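Long-range contact in aminopeptidase P; XAA-pro aminopeptidase (Streptococcus thermophilus, PDB 3IL0), which probably acts as a metal-dependent aminopeptidase of the M24B family, this chain being its N-terminal, creatinase/prolidase-type domain: residues L20-V25 against D89-I94. Numbering follows the deposited sequence.
Sequences LDALLV and DKLETI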
# COMPACT_ATOMS: atom_id res chain seq x y z
N LEU A 20 12.01 -2.48 4.86
CA LEU A 20 10.67 -3.03 4.63
C LEU A 20 10.62 -3.74 3.28
O LEU A 20 11.13 -3.24 2.29
CB LEU A 20 9.67 -1.87 4.59
CG LEU A 20 9.40 -1.05 5.88
CD1 LEU A 20 8.46 0.13 5.50
CD2 LEU A 20 8.81 -1.90 7.00
N ASP A 21 10.00 -4.92 3.24
CA ASP A 21 9.63 -5.54 1.95
C ASP A 21 8.40 -4.92 1.31
O ASP A 21 8.16 -5.06 0.08
CB ASP A 21 9.34 -7.00 2.16
CG ASP A 21 10.55 -7.74 2.67
OD1 ASP A 21 11.64 -7.41 2.17
OD2 ASP A 21 10.44 -8.56 3.60
N ALA A 22 7.58 -4.26 2.14
CA ALA A 22 6.31 -3.69 1.71
C ALA A 22 5.79 -2.60 2.69
O ALA A 22 6.18 -2.55 3.83
CB ALA A 22 5.29 -4.85 1.59
N LEU A 23 4.91 -1.76 2.19
CA LEU A 23 4.19 -0.81 2.97
C LEU A 23 2.74 -0.84 2.56
O LEU A 23 2.39 -0.74 1.37
CB LEU A 23 4.74 0.60 2.81
CG LEU A 23 4.22 1.63 3.82
CD1 LEU A 23 4.65 1.34 5.29
CD2 LEU A 23 4.62 3.00 3.36
N LEU A 24 1.89 -1.01 3.54
CA LEU A 24 0.49 -0.87 3.36
C LEU A 24 0.21 0.65 3.53
O LEU A 24 0.58 1.24 4.53
CB LEU A 24 -0.19 -1.69 4.44
CG LEU A 24 -1.70 -1.57 4.54
CD1 LEU A 24 -2.25 -2.42 3.41
CD2 LEU A 24 -2.26 -2.02 5.91
N VAL A 25 -0.49 1.23 2.56
CA VAL A 25 -0.87 2.64 2.53
C VAL A 25 -2.41 2.74 2.51
O VAL A 25 -3.04 2.30 1.57
CB VAL A 25 -0.27 3.36 1.28
CG1 VAL A 25 -0.67 4.80 1.26
CG2 VAL A 25 1.26 3.17 1.26
N ASP A 89 5.28 -13.91 -3.08
CA ASP A 89 6.57 -13.20 -3.13
C ASP A 89 7.47 -13.46 -1.93
O ASP A 89 8.60 -13.05 -1.89
CB ASP A 89 6.37 -11.74 -3.32
CG ASP A 89 5.71 -11.40 -4.67
OD1 ASP A 89 5.55 -12.30 -5.57
OD2 ASP A 89 5.32 -10.22 -4.85
N LYS A 90 6.98 -14.19 -0.96
CA LYS A 90 7.81 -14.61 0.14
C LYS A 90 8.34 -13.39 0.95
O LYS A 90 9.51 -13.32 1.30
CB LYS A 90 8.98 -15.44 -0.42
CG LYS A 90 8.61 -16.91 -0.77
CD LYS A 90 9.30 -17.37 -2.02
CE LYS A 90 10.82 -17.63 -1.99
NZ LYS A 90 11.14 -18.66 -3.14
N LEU A 91 7.49 -12.42 1.24
CA LEU A 91 7.97 -11.17 1.86
C LEU A 91 7.95 -11.40 3.37
O LEU A 91 7.22 -12.22 3.84
CB LEU A 91 7.11 -9.98 1.43
CG LEU A 91 7.03 -9.74 -0.08
CD1 LEU A 91 6.27 -8.46 -0.40
CD2 LEU A 91 8.42 -9.66 -0.70
N GLU A 92 8.77 -10.68 4.14
CA GLU A 92 8.77 -10.88 5.57
C GLU A 92 8.27 -9.70 6.44
O GLU A 92 7.54 -9.89 7.40
CB GLU A 92 10.19 -11.22 5.98
CG GLU A 92 10.37 -11.30 7.47
CD GLU A 92 9.33 -12.19 8.14
OE1 GLU A 92 8.88 -13.17 7.48
OE2 GLU A 92 8.96 -11.93 9.32
N THR A 93 8.70 -8.49 6.11
CA THR A 93 8.44 -7.35 6.90
C THR A 93 7.54 -6.38 6.13
O THR A 93 7.91 -5.76 5.09
CB THR A 93 9.77 -6.73 7.37
OG1 THR A 93 10.39 -6.08 6.28
CG2 THR A 93 10.72 -7.80 7.86
N ILE A 94 6.33 -6.23 6.68
CA ILE A 94 5.28 -5.38 6.14
C ILE A 94 5.21 -4.12 7.05
O ILE A 94 5.01 -4.19 8.26
CB ILE A 94 3.96 -6.19 6.08
CG1 ILE A 94 4.20 -7.50 5.32
CG2 ILE A 94 2.85 -5.43 5.38
CD1 ILE A 94 2.96 -8.45 5.33
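The carboxylate of D21 is the flat group here, and its oxygen OD2 is gripped by two consecutive backbone amides, one from each side of the carboxylate plane, E92 N over one face and T93 N over the other, each about 30° out of it. E92 N lies 2.8 Å from D21 OD2, and T93 N follows at 3.1 Å from the same oxygen with a nearly straight N-H...O angle of 168°. At the other oxygen, OD1, K48 makes a long, weak ion pair. An aspartate suits this place: its short side chain, with CG beside its own backbone N (chi1 -63°), sets one acceptor before both amides where strand 93-97 begins. The clasp is mutual, since D21 N donates to T93 O at 2.9 Å, in the carbonyl plane, and to T93 OG1 at 3.3 Å. Threonine suits because its hydroxyl, in the crowded position, both accepts from D21 N and hydrogen-bonds to G19 O. L91 lays its CB 3.8 Å from D21 CB, and the small A22 leaves L91 CD1 room beside the strand bridge, A22 CB to L91 CD1 4.2 Å. A22 and I94 form that parallel bridge, their side chains on one face against F45 of strand 42-47; I94 also meets V86 of helix 78-88, while L20 reaches L15 of helix 7-18. Thus strand 22-25, between 42-47 and 93-97, is joined at its start to its parallel neighbour in the mixed sheet of the creatinase/prolidase N-terminal domain.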